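Local coordinates for protein dimethyl-sulfide monooxygenase (Hyphomicrobium sulfonivorans, PDB 6AK1) that oxidises dimethyl sulfide to methanethiol and formaldehyde as the large subunit of an FMN-dependent monooxygenase that uses NADH and oxygen, at residues A[242-247]-A[259-264]; A[51-56]-A[223-228]; A[71-76]-A[308-313]; A[136-141]-A[313-318]. All blocks are in the same frame, centred on the assembly; numbering follows the deposited sequence.

Interaction 1 of 4, residues A[242-247]-A[259-264]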
loop_
_atom_site.group_PDB
_atom_site.type_symbol
_atom_site.label_atom_id
_atom_site.label_comp_id
_atom_site.label_asym_id
_atom_site.label_seq_id
_atom_site.Cartn_x
_atom_site.Cartn_y
_atom_site.Cartn_z
ATOM N N GLU A 242 2.218 5.223 -9.196
ATOM C CA GLU A 242 1.514 6.491 -9.083
ATOM C C GLU A 242 1.462 6.995 -7.648
ATOM O O GLU A 242 1.420 8.207 -7.432
ATOM C CB GLU A 242 0.103 6.368 -9.655
ATOM C CG GLU A 242 0.097 5.866 -11.100
ATOM C CD GLU A 242 -1.306 5.602 -11.639
ATOM O OE1 GLU A 242 -1.899 6.521 -12.253
ATOM O OE2 GLU A 242 -1.811 4.469 -11.439
ATOM N N GLY A 243 1.466 6.092 -6.669
ATOM C CA GLY A 243 1.698 6.430 -5.277
ATOM C C GLY A 243 2.871 5.601 -4.787
ATOM O O GLY A 243 2.924 4.393 -5.060
ATOM N N MET A 244 3.839 6.219 -4.112
ATOM C CA MET A 244 4.994 5.489 -3.612
ATOM C C MET A 244 5.037 5.599 -2.098
ATOM O O MET A 244 4.956 6.703 -1.547
ATOM C CB MET A 244 6.295 5.999 -4.229
ATOM C CG MET A 244 7.400 4.952 -4.174
ATOM S SD MET A 244 8.924 5.488 -4.966
ATOM C CE MET A 244 8.365 5.611 -6.669
ATOM N N PHE A 245 5.158 4.450 -1.436
ATOM C CA PHE A 245 5.067 4.340 0.016
ATOM C C PHE A 245 6.492 4.170 0.545
ATOM O O PHE A 245 7.149 3.163 0.262
ATOM C CB PHE A 245 4.151 3.169 0.380
ATOM C CG PHE A 245 3.975 2.937 1.851
ATOM C CD1 PHE A 245 4.187 3.955 2.786
ATOM C CD2 PHE A 245 3.592 1.686 2.314
ATOM C CE1 PHE A 245 4.011 3.725 4.157
ATOM C CE2 PHE A 245 3.414 1.451 3.678
ATOM C CZ PHE A 245 3.625 2.475 4.603
ATOM N N ILE A 246 6.984 5.170 1.287
ATOM C CA ILE A 246 8.375 5.194 1.709
ATOM C C ILE A 246 8.472 5.107 3.225
ATOM O O ILE A 246 7.544 5.432 3.970
ATOM C CB ILE A 246 9.126 6.441 1.208
ATOM C CG1 ILE A 246 8.521 7.718 1.804
ATOM C CG2 ILE A 246 9.151 6.488 -0.309
ATOM C CD1 ILE A 246 9.412 8.929 1.626
ATOM N N LEU A 247 9.639 4.667 3.675
ATOM C CA LEU A 247 9.989 4.612 5.086
ATOM C C LEU A 247 11.139 5.590 5.305
ATOM O O LEU A 247 12.247 5.362 4.814
ATOM C CB LEU A 247 10.375 3.191 5.482
ATOM C CG LEU A 247 10.766 2.977 6.935
ATOM C CD1 LEU A 247 9.642 3.459 7.830
ATOM C CD2 LEU A 247 11.071 1.498 7.178
ATOM N N THR A 259 13.645 13.834 -3.312
ATOM C CA THR A 259 14.356 14.410 -4.450
ATOM C C THR A 259 14.867 13.315 -5.383
ATOM O O THR A 259 14.732 13.423 -6.608
ATOM C CB THR A 259 15.515 15.287 -3.956
ATOM O OG1 THR A 259 14.999 16.376 -3.179
ATOM C CG2 THR A 259 16.327 15.833 -5.123
ATOM N N ASP A 260 15.441 12.241 -4.817
ATOM C CA ASP A 260 15.912 11.121 -5.639
ATOM C C ASP A 260 14.772 10.445 -6.397
ATOM O O ASP A 260 14.909 10.134 -7.588
ATOM C CB ASP A 260 16.653 10.095 -4.779
ATOM C CG ASP A 260 18.057 10.561 -4.388
ATOM O OD1 ASP A 260 18.533 11.568 -4.969
ATOM O OD2 ASP A 260 18.694 9.915 -3.516
ATOM N N ILE A 261 13.643 10.192 -5.722
ATOM C CA ILE A 261 12.520 9.522 -6.381
ATOM C C ILE A 261 12.029 10.348 -7.562
ATOM O O ILE A 261 11.773 9.812 -8.647
ATOM C CB ILE A 261 11.386 9.236 -5.372
ATOM C CG1 ILE A 261 11.724 8.011 -4.520
ATOM C CG2 ILE A 261 10.036 9.083 -6.076
ATOM C CD1 ILE A 261 10.923 7.927 -3.228
ATOM N N ARG A 262 11.917 11.671 -7.379
ATOM C CA ARG A 262 11.425 12.513 -8.468
ATOM C C ARG A 262 12.470 12.681 -9.578
ATOM O O ARG A 262 12.098 12.894 -10.738
ATOM C CB ARG A 262 10.967 13.869 -7.921
ATOM C CG ARG A 262 9.853 13.761 -6.862
ATOM C CD ARG A 262 9.175 15.104 -6.540
ATOM N NE ARG A 262 8.485 15.062 -5.253
ATOM C CZ ARG A 262 7.262 14.569 -5.062
ATOM N NH1 ARG A 262 6.569 14.063 -6.079
ATOM N NH2 ARG A 262 6.737 14.567 -3.843
ATOM N N ASN A 263 13.767 12.569 -9.255
ATOM C CA ASN A 263 14.779 12.471 -10.306
ATOM C C ASN A 263 14.585 11.194 -11.120
ATOM O O ASN A 263 14.624 11.212 -12.356
ATOM C CB ASN A 263 16.191 12.505 -9.703
ATOM C CG ASN A 263 16.535 13.849 -9.062
ATOM O OD1 ASN A 263 15.919 14.875 -9.353
ATOM N ND2 ASN A 263 17.534 13.840 -8.183
ATOM N N GLN A 264 14.364 10.073 -10.430
ATOM C CA GLN A 264 14.140 8.801 -11.109
ATOM C C GLN A 264 12.852 8.819 -11.933
ATOM O O GLN A 264 12.789 8.186 -12.995
ATOM C CB GLN A 264 14.137 7.665 -10.076
ATOM C CG GLN A 264 15.550 7.251 -9.615
ATOM C CD GLN A 264 15.642 6.805 -8.145
ATOM O OE1 GLN A 264 14.652 6.410 -7.531
ATOM N NE2 GLN A 264 16.849 6.883 -7.579
#
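With CG anti to the backbone N (chi1 -157°), Met244 sends its chain out from the strand toward Ile261 on the helix, and a bend at chi3 (-66°) lays the methyl CE alongside Ile261 CG2 while SD meets CD1. Ile261 places CG1 anti to its own carbonyl carbon (chi1 -78°) and CG2 anti to the backbone N, and both branches present themselves to the same side of the thioether. The end of the longer branch, Ile261 CD1, comes within 3.6 Å of Met244 SD. On the other branch, Ile261 CG2 lies 3.9 Å from Met244 CE, and the two side chains run past one another in opposite directions. Ile246, two residues along the strand, supplies its short branch: its CG2 reaches Ile261 CD1 at 3.7 Å, crossing it at a slant. This is the packing of a TIM-barrel beta-alpha-beta unit, in which strand 243-246 leads into helix 251-267 and then strand 276-284. Met244 and Ile246 face the covering helix, while Phe245 between them turns inward to the rings of Phe10 and Phe55. The branched isoleucine suits the helix side, since one residue can engage two strand residues; flexible methionine can adapt its curve to it. Were Ile261 a glycine, Met244 SD and Ile246 CG2 would probably lose the neighbour they share, and the strand its apolar link to the helix. Ile261 and Ile246 both also touch Ile277 of the next strand, and Met244 packs on Ala237 of helix 232-240.

Interaction 2 of 4, residues A[51-56]-A[223-228]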
loop_
_atom_site.group_PDB
_atom_site.type_symbol
_atom_site.label_atom_id
_atom_site.label_comp_id
_atom_site.label_asym_id
_atom_site.label_seq_id
_atom_site.Cartn_x
_atom_site.Cartn_y
_atom_site.Cartn_z
ATOM N N PHE A 51 -10.561 11.352 4.373
ATOM C CA PHE A 51 -9.307 10.679 4.052
ATOM C C PHE A 51 -9.318 10.213 2.597
ATOM O O PHE A 51 -10.358 9.846 2.042
ATOM C CB PHE A 51 -9.086 9.473 4.975
ATOM C CG PHE A 51 -8.341 9.791 6.252
ATOM C CD1 PHE A 51 -8.654 10.916 7.009
ATOM C CD2 PHE A 51 -7.330 8.948 6.702
ATOM C CE1 PHE A 51 -7.973 11.193 8.184
ATOM C CE2 PHE A 51 -6.644 9.215 7.886
ATOM C CZ PHE A 51 -6.967 10.336 8.633
ATOM N N ASP A 52 -8.138 10.205 1.980
ATOM C CA ASP A 52 -8.057 9.788 0.586
ATOM C C ASP A 52 -8.249 8.283 0.422
ATOM O O ASP A 52 -8.916 7.846 -0.525
ATOM C CB ASP A 52 -6.729 10.233 -0.014
ATOM C CG ASP A 52 -6.661 11.746 -0.179
ATOM O OD1 ASP A 52 -6.223 12.422 0.780
ATOM O OD2 ASP A 52 -7.072 12.256 -1.249
ATOM N N CYS A 53 -7.696 7.474 1.328
ATOM C CA CYS A 53 -7.540 6.066 1.000
ATOM C C CYS A 53 -7.326 5.233 2.260
ATOM O O CYS A 53 -6.676 5.683 3.209
ATOM C CB CYS A 53 -6.368 5.890 0.010
ATOM S SG CYS A 53 -6.173 4.230 -0.672
ATOM N N LEU A 54 -7.877 4.008 2.251
ATOM C CA LEU A 54 -7.526 2.967 3.217
ATOM C C LEU A 54 -6.499 2.039 2.565
ATOM O O LEU A 54 -6.814 1.314 1.619
ATOM C CB LEU A 54 -8.761 2.190 3.666
ATOM C CG LEU A 54 -8.555 0.998 4.613
ATOM C CD1 LEU A 54 -8.076 1.412 6.005
ATOM C CD2 LEU A 54 -9.838 0.177 4.718
ATOM N N PHE A 55 -5.278 2.064 3.063
ATOM C CA PHE A 55 -4.168 1.303 2.502
ATOM C C PHE A 55 -4.043 0.020 3.316
ATOM O O PHE A 55 -3.652 0.062 4.490
ATOM C CB PHE A 55 -2.901 2.153 2.565
ATOM C CG PHE A 55 -1.740 1.631 1.771
ATOM C CD1 PHE A 55 -1.169 0.399 2.056
ATOM C CD2 PHE A 55 -1.180 2.403 0.768
ATOM C CE1 PHE A 55 -0.075 -0.073 1.344
ATOM C CE2 PHE A 55 -0.074 1.948 0.050
ATOM C CZ PHE A 55 0.483 0.706 0.345
ATOM N N ILE A 56 -4.390 -1.115 2.710
ATOM C CA ILE A 56 -4.443 -2.388 3.421
ATOM C C ILE A 56 -3.221 -3.213 3.029
ATOM O O ILE A 56 -3.111 -3.678 1.887
ATOM C CB ILE A 56 -5.752 -3.142 3.133
ATOM C CG1 ILE A 56 -6.953 -2.254 3.452
ATOM C CG2 ILE A 56 -5.842 -4.421 3.989
ATOM C CD1 ILE A 56 -8.285 -2.866 3.063
ATOM N N VAL A 223 -5.023 2.302 -9.675
ATOM C CA VAL A 223 -3.913 3.130 -9.234
ATOM C C VAL A 223 -2.798 2.221 -8.751
ATOM O O VAL A 223 -3.038 1.275 -7.993
ATOM C CB VAL A 223 -4.365 4.105 -8.127
ATOM C CG1 VAL A 223 -3.174 4.906 -7.624
ATOM C CG2 VAL A 223 -5.441 5.046 -8.646
ATOM N N ILE A 224 -1.580 2.474 -9.218
ATOM C CA ILE A 224 -0.443 1.631 -8.866
ATOM C C ILE A 224 0.245 2.208 -7.636
ATOM O O ILE A 224 0.766 3.328 -7.674
ATOM C CB ILE A 224 0.536 1.497 -10.038
ATOM C CG1 ILE A 224 -0.220 1.075 -11.311
ATOM C CG2 ILE A 224 1.605 0.486 -9.683
ATOM C CD1 ILE A 224 -0.876 -0.317 -11.226
ATOM N N PHE A 225 0.228 1.453 -6.538
ATOM C CA PHE A 225 1.012 1.770 -5.350
ATOM C C PHE A 225 2.213 0.838 -5.287
ATOM O O PHE A 225 2.122 -0.338 -5.657
ATOM C CB PHE A 225 0.194 1.617 -4.061
ATOM C CG PHE A 225 -0.874 2.667 -3.863
ATOM C CD1 PHE A 225 -0.944 3.784 -4.676
ATOM C CD2 PHE A 225 -1.810 2.528 -2.844
ATOM C CE1 PHE A 225 -1.931 4.739 -4.474
ATOM C CE2 PHE A 225 -2.801 3.492 -2.634
ATOM C CZ PHE A 225 -2.858 4.592 -3.446
ATOM N N GLN A 226 3.342 1.368 -4.819
ATOM C CA GLN A 226 4.555 0.572 -4.668
ATOM C C GLN A 226 5.376 1.101 -3.508
ATOM O O GLN A 226 5.353 2.291 -3.205
ATOM C CB GLN A 226 5.441 0.597 -5.911
ATOM C CG GLN A 226 4.860 -0.115 -7.081
ATOM C CD GLN A 226 5.730 0.013 -8.293
ATOM O OE1 GLN A 226 5.585 0.949 -9.076
ATOM N NE2 GLN A 226 6.642 -0.929 -8.463
ATOM N N ALA A 227 6.116 0.203 -2.881
ATOM C CA ALA A 227 7.044 0.588 -1.836
ATOM C C ALA A 227 8.300 1.170 -2.464
ATOM O O ALA A 227 8.766 0.700 -3.510
ATOM C CB ALA A 227 7.396 -0.613 -0.964
ATOM N N GLY A 228 8.826 2.221 -1.833
ATOM C CA GLY A 228 10.125 2.731 -2.228
ATOM C C GLY A 228 11.189 1.653 -2.139
ATOM O O GLY A 228 11.117 0.732 -1.321
#
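Phe55 and Phe225 sit on strands 53-57 and 223-227, whose backbones stand too far apart to pair: the CA atoms of Phe55 and Phe225 are 9.4 Å apart, and those of Cys53 and Val223, nearer the start of the strands, 11.2 Å. The gap is bridged by side chains alone. Phe55 holds CG anti to the backbone N (chi1 -168°), which carries its ring off the strand toward strand 223-227, almost parallel to that of Phe225, the planes 4° apart. The rings are slid so far that they barely overlap, with centroids separated by 5.5 Å, and touch through Phe55 CE2 and Phe225 CD2 at 3.4 Å. Cys53 adds a sulfur-aromatic contact, its SG lying in the plane of the Phe225 ring at the edge, 4.0 Å from Phe225 CE2. Large flat rings suit the barrel interior because they can span it, here beside Thr104, which probably binds FMN; the small thiol fits alongside. A leucine in place of Phe225 is likely to cost Phe55 its parallel flat partner and Cys53 SG the ring edge it meets. Strands 100-106 and 130-135 stand between the two in the sheet; Phe225 packs on Ala131 of the latter and on Leu435 of helix 431-435.

Interaction 3 of 4, residues A[71-76]-A[308-313]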
loop_
_atom_site.group_PDB
_atom_site.type_symbol
_atom_site.label_atom_id
_atom_site.label_comp_id
_atom_site.label_asym_id
_atom_site.label_seq_id
_atom_site.Cartn_x
_atom_site.Cartn_y
_atom_site.Cartn_z
ATOM N N GLU A 71 6.496 -18.557 17.360
ATOM C CA GLU A 71 5.685 -18.608 18.573
ATOM C C GLU A 71 5.465 -17.220 19.173
ATOM O O GLU A 71 4.355 -16.900 19.609
ATOM C CB GLU A 71 6.300 -19.531 19.624
ATOM C CG GLU A 71 5.511 -19.453 20.937
ATOM C CD GLU A 71 6.147 -20.172 22.108
ATOM O OE1 GLU A 71 7.372 -20.417 22.080
ATOM O OE2 GLU A 71 5.409 -20.481 23.071
ATOM N N MET A 72 6.502 -16.389 19.225
ATOM C CA MET A 72 6.306 -15.056 19.787
ATOM C C MET A 72 5.365 -14.218 18.926
ATOM O O MET A 72 4.598 -13.409 19.461
ATOM C CB MET A 72 7.649 -14.359 19.968
ATOM C CG MET A 72 8.561 -15.067 20.996
ATOM S SD MET A 72 7.752 -15.357 22.595
ATOM C CE MET A 72 7.673 -17.123 22.614
ATOM N N ALA A 73 5.393 -14.410 17.601
ATOM C CA ALA A 73 4.456 -13.709 16.725
ATOM C C ALA A 73 3.015 -14.157 16.970
ATOM O O ALA A 73 2.095 -13.333 16.964
ATOM C CB ALA A 73 4.840 -13.926 15.262
ATOM N N LEU A 74 2.797 -15.456 17.191
ATOM C CA LEU A 74 1.452 -15.939 17.509
ATOM C C LEU A 74 0.956 -15.386 18.845
ATOM O O LEU A 74 -0.231 -15.059 18.989
ATOM C CB LEU A 74 1.437 -17.471 17.535
ATOM C CG LEU A 74 1.537 -18.161 16.175
ATOM C CD1 LEU A 74 1.965 -19.638 16.332
ATOM C CD2 LEU A 74 0.208 -18.061 15.409
ATOM N N ARG A 75 1.846 -15.285 19.838
ATOM C CA ARG A 75 1.411 -14.883 21.176
ATOM C C ARG A 75 0.937 -13.436 21.202
ATOM O O ARG A 75 -0.003 -13.102 21.929
ATOM C CB ARG A 75 2.535 -15.103 22.194
ATOM C CG ARG A 75 2.782 -16.576 22.500
ATOM C CD ARG A 75 3.981 -16.785 23.467
ATOM N NE ARG A 75 3.764 -16.177 24.784
ATOM C CZ ARG A 75 3.068 -16.756 25.758
ATOM N NH1 ARG A 75 2.511 -17.945 25.560
ATOM N NH2 ARG A 75 2.911 -16.139 26.927
ATOM N N ASP A 76 1.568 -12.563 20.423
ATOM C CA ASP A 76 1.157 -11.170 20.329
ATOM C C ASP A 76 0.419 -10.859 19.020
ATOM O O ASP A 76 0.169 -9.686 18.716
ATOM C CB ASP A 76 2.386 -10.267 20.497
ATOM C CG ASP A 76 2.028 -8.799 20.618
ATOM O OD1 ASP A 76 1.115 -8.471 21.397
ATOM O OD2 ASP A 76 2.642 -7.983 19.908
ATOM N N MET A 308 7.442 -7.107 19.281
ATOM C CA MET A 308 8.170 -6.241 18.358
ATOM C C MET A 308 9.474 -6.886 17.893
ATOM O O MET A 308 9.954 -6.595 16.791
ATOM C CB MET A 308 8.438 -4.883 19.010
ATOM C CG MET A 308 9.022 -3.838 18.064
ATOM S SD MET A 308 8.118 -3.636 16.490
ATOM C CE MET A 308 6.503 -3.109 17.070
ATOM N N LEU A 309 10.059 -7.768 18.711
ATOM C CA LEU A 309 11.247 -8.497 18.277
ATOM C C LEU A 309 10.916 -9.507 17.188
ATOM O O LEU A 309 11.736 -9.753 16.292
ATOM C CB LEU A 309 11.903 -9.189 19.473
ATOM C CG LEU A 309 12.487 -8.190 20.474
ATOM C CD1 LEU A 309 13.057 -8.904 21.698
ATOM C CD2 LEU A 309 13.542 -7.339 19.805
ATOM N N ALA A 310 9.727 -10.115 17.249
ATOM C CA ALA A 310 9.305 -10.977 16.155
ATOM C C ALA A 310 9.189 -10.183 14.865
ATOM O O ALA A 310 9.634 -10.639 13.807
ATOM C CB ALA A 310 7.977 -11.663 16.491
ATOM N N LEU A 311 8.599 -8.987 14.933
ATOM C CA LEU A 311 8.430 -8.179 13.727
ATOM C C LEU A 311 9.775 -7.713 13.200
ATOM O O LEU A 311 10.046 -7.814 11.996
ATOM C CB LEU A 311 7.516 -6.978 14.005
ATOM C CG LEU A 311 6.012 -7.221 14.217
ATOM C CD1 LEU A 311 5.325 -5.950 14.694
ATOM C CD2 LEU A 311 5.340 -7.760 12.934
ATOM N N TYR A 312 10.633 -7.216 14.095
ATOM C CA TYR A 312 11.997 -6.848 13.719
ATOM C C TYR A 312 12.711 -8.001 13.032
ATOM O O TYR A 312 13.359 -7.808 11.996
ATOM C CB TYR A 312 12.777 -6.395 14.955
ATOM C CG TYR A 312 12.610 -4.924 15.274
ATOM C CD1 TYR A 312 11.453 -4.237 14.909
ATOM C CD2 TYR A 312 13.619 -4.212 15.923
ATOM C CE1 TYR A 312 11.299 -2.875 15.195
ATOM C CE2 TYR A 312 13.475 -2.851 16.212
ATOM C CZ TYR A 312 12.313 -2.194 15.838
ATOM O OH TYR A 312 12.161 -0.855 16.107
ATOM N N GLY A 313 12.573 -9.215 13.577
ATOM C CA GLY A 313 13.217 -10.372 12.976
ATOM C C GLY A 313 12.830 -10.558 11.521
ATOM O O GLY A 313 13.691 -10.725 10.652
#
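Ala310 points its methyl group at the backbone of helix 71-75, where Ala73 receives it from the side. The CB of Ala310 lies 3.9 Å from Ala73 N and 4.1 Å from Ala73 CB, so the methyl rests as much on main chain as on side chain. Ala73 does not aim its own CB straight back, and the two methyls meet off-centre. Met72 contributes only the root of its side chain: its CB faces Ala310 CB at 4.4 Å, but with CG anti to its carbonyl carbon (chi1 -64°) and a further bend at chi2 its end leaves Ala310 and packs on Arg67 and on Glu306, earlier in the partner helix. Such small residues let the helices come close, and the CA atoms of Ala73 and Ala310 are just 5.6 Å apart. In the TIM-barrel fold this is helix-to-helix packing between two excursions from the barrel, one in the connection that follows strand 53-57, the other helix 305-316 in the long connection after strand 276-284. Alanine suits both positions, being apolar and compact while keeping the helical backbone regular. No hydrogen bond crosses, and the helices meet by van der Waals contact. Asp76 closes helix 71-75, its OD1 accepting a hydrogen bond from Trp23 NE1.

Interaction 4 of 4, residues A[136-141]-A[313-318]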
loop_
_atom_site.group_PDB
_atom_site.type_symbol
_atom_site.label_atom_id
_atom_site.label_comp_id
_atom_site.label_asym_id
_atom_site.label_seq_id
_atom_site.Cartn_x
_atom_site.Cartn_y
_atom_site.Cartn_z
ATOM N N SER A 136 6.447 -7.804 -3.895
ATOM C CA SER A 136 7.147 -9.060 -4.159
ATOM C C SER A 136 7.385 -9.746 -2.815
ATOM O O SER A 136 8.281 -9.344 -2.061
ATOM C CB SER A 136 8.466 -8.829 -4.898
ATOM O OG SER A 136 8.316 -7.895 -5.965
ATOM N N SER A 137 6.581 -10.773 -2.518
ATOM C CA SER A 137 6.628 -11.451 -1.225
ATOM C C SER A 137 8.044 -11.893 -0.876
ATOM O O SER A 137 8.801 -12.358 -1.735
ATOM C CB SER A 137 5.700 -12.672 -1.234
ATOM O OG SER A 137 6.032 -13.568 -0.177
ATOM N N TYR A 138 8.393 -11.776 0.401
ATOM C CA TYR A 138 9.739 -12.133 0.826
ATOM C C TYR A 138 9.810 -13.036 2.040
ATOM O O TYR A 138 10.858 -13.662 2.237
ATOM C CB TYR A 138 10.573 -10.871 1.104
ATOM C CG TYR A 138 10.159 -10.094 2.332
ATOM C CD1 TYR A 138 9.045 -9.262 2.307
ATOM C CD2 TYR A 138 10.893 -10.180 3.518
ATOM C CE1 TYR A 138 8.661 -8.548 3.433
ATOM C CE2 TYR A 138 10.514 -9.470 4.653
ATOM C CZ TYR A 138 9.401 -8.653 4.601
ATOM O OH TYR A 138 9.021 -7.939 5.714
ATOM N N LEU A 139 8.757 -13.145 2.852
ATOM C CA LEU A 139 8.869 -13.951 4.062
ATOM C C LEU A 139 8.964 -15.434 3.704
ATOM O O LEU A 139 8.222 -15.941 2.856
ATOM C CB LEU A 139 7.699 -13.677 5.013
ATOM C CG LEU A 139 7.716 -12.287 5.667
ATOM C CD1 LEU A 139 6.456 -12.077 6.471
ATOM C CD2 LEU A 139 8.953 -12.081 6.550
ATOM N N ASN A 140 9.892 -16.123 4.373
ATOM C CA ASN A 140 10.410 -17.401 3.886
ATOM C C ASN A 140 9.358 -18.507 3.916
ATOM O O ASN A 140 9.349 -19.377 3.041
ATOM C CB ASN A 140 11.643 -17.781 4.717
ATOM C CG ASN A 140 12.226 -19.144 4.354
ATOM O OD1 ASN A 140 12.378 -20.015 5.223
ATOM N ND2 ASN A 140 12.568 -19.334 3.075
ATOM N N SER A 141 8.477 -18.515 4.921
ATOM C CA SER A 141 7.493 -19.588 5.004
ATOM C C SER A 141 6.464 -19.519 3.878
ATOM O O SER A 141 5.812 -20.530 3.581
ATOM C CB SER A 141 6.790 -19.561 6.365
ATOM O OG SER A 141 5.954 -18.420 6.471
ATOM N N GLY A 313 12.573 -9.215 13.577
ATOM C CA GLY A 313 13.217 -10.372 12.976
ATOM C C GLY A 313 12.830 -10.558 11.521
ATOM O O GLY A 313 13.691 -10.725 10.652
ATOM N N GLY A 314 11.524 -10.531 11.234
ATOM C CA GLY A 314 11.083 -10.654 9.855
ATOM C C GLY A 314 11.444 -9.444 9.011
ATOM O O GLY A 314 11.765 -9.577 7.830
ATOM N N TRP A 315 11.402 -8.245 9.600
ATOM C CA TRP A 315 11.671 -7.038 8.818
ATOM C C TRP A 315 13.147 -6.900 8.466
ATOM O O TRP A 315 13.475 -6.434 7.375
ATOM C CB TRP A 315 11.222 -5.790 9.575
ATOM C CG TRP A 315 9.773 -5.607 9.634
ATOM C CD1 TRP A 315 8.834 -6.113 8.764
ATOM C CD2 TRP A 315 9.055 -4.870 10.625
ATOM N NE1 TRP A 315 7.572 -5.726 9.159
ATOM C CE2 TRP A 315 7.680 -4.961 10.297
ATOM C CE3 TRP A 315 9.436 -4.143 11.759
ATOM C CZ2 TRP A 315 6.687 -4.345 11.068
ATOM C CZ3 TRP A 315 8.461 -3.535 12.516
ATOM C CH2 TRP A 315 7.095 -3.639 12.169
ATOM N N THR A 316 14.056 -7.261 9.384
ATOM C CA THR A 316 15.480 -7.046 9.157
ATOM C C THR A 316 16.288 -8.325 8.998
ATOM O O THR A 316 17.411 -8.258 8.498
ATOM C CB THR A 316 16.099 -6.225 10.306
ATOM O OG1 THR A 316 16.170 -7.036 11.487
ATOM C CG2 THR A 316 15.247 -4.999 10.614
ATOM N N GLY A 317 15.761 -9.478 9.398
ATOM C CA GLY A 317 16.532 -10.706 9.385
ATOM C C GLY A 317 17.374 -10.961 10.624
ATOM O O GLY A 317 18.044 -12.001 10.702
ATOM N N ILE A 318 17.376 -10.061 11.592
ATOM C CA ILE A 318 18.212 -10.215 12.774
ATOM C C ILE A 318 17.403 -10.884 13.876
ATOM O O ILE A 318 16.341 -10.384 14.264
ATOM C CB ILE A 318 18.756 -8.864 13.245
ATOM C CG1 ILE A 318 19.631 -8.248 12.160
ATOM C CG2 ILE A 318 19.506 -9.034 14.559
ATOM C CD1 ILE A 318 19.744 -6.757 12.310
#
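Gly314 O, a carbonyl oxygen of helix 305-316, is approached by Tyr138 and Leu139, with no hydrogen bond across the contact. The loop that carries them follows strand 130-135 of the TIM barrel, on the side where the FMN site of this family lies; Tyr138 is about 9 Å, side chain to side chain, from His154, which probably binds the cofactor. The edge of the Tyr138 ring meets Gly314 O: its CE2 is 3.4 Å from that oxygen, which lies in the plane of the ring. Its CG stands between the backbone N and the carbonyl carbon (chi1 70°), an orientation that swings the ring out toward the helix. Leu139 follows with CD2, 4.0 Å from the same Gly314 O, while its CG lies above one face of the Tyr138 ring, near the rim. Glycine suits this place: a beta carbon on Gly314 would come close to Leu139 CD2. Trp315 sends its CB away from the loop, yet the indole turns an edge to it, and its ring also packs edge-to-face with Tyr63. At the end of the helix an ST turn forms, Ile318 N donating to Thr316 OG1. Across the contact, the tyrosine hydroxyl lies in the indole plane, with Tyr138 OH 3.6 Å from Trp315 CD1.

From the N terminus, residues 51-56 open interaction 2, 71-76 open interaction 3 and 136-141 open interaction 4 before any loop is closed. Interaction 2 closes first, at 223-228, tying two strands across the barrel interior and crossing interactions 3 and 4. Interaction 1 then opens and closes locally between 242 and 264; it follows interaction 2 in series, on a neighbouring strand of the same sheet, and is nested inside the loops of interactions 3 and 4. These two close last, at 308-313 and 313-318, crossing each other and sharing Gly313. Helix 305-316 thereby joins the connections that follow strands 53-57 and 130-135.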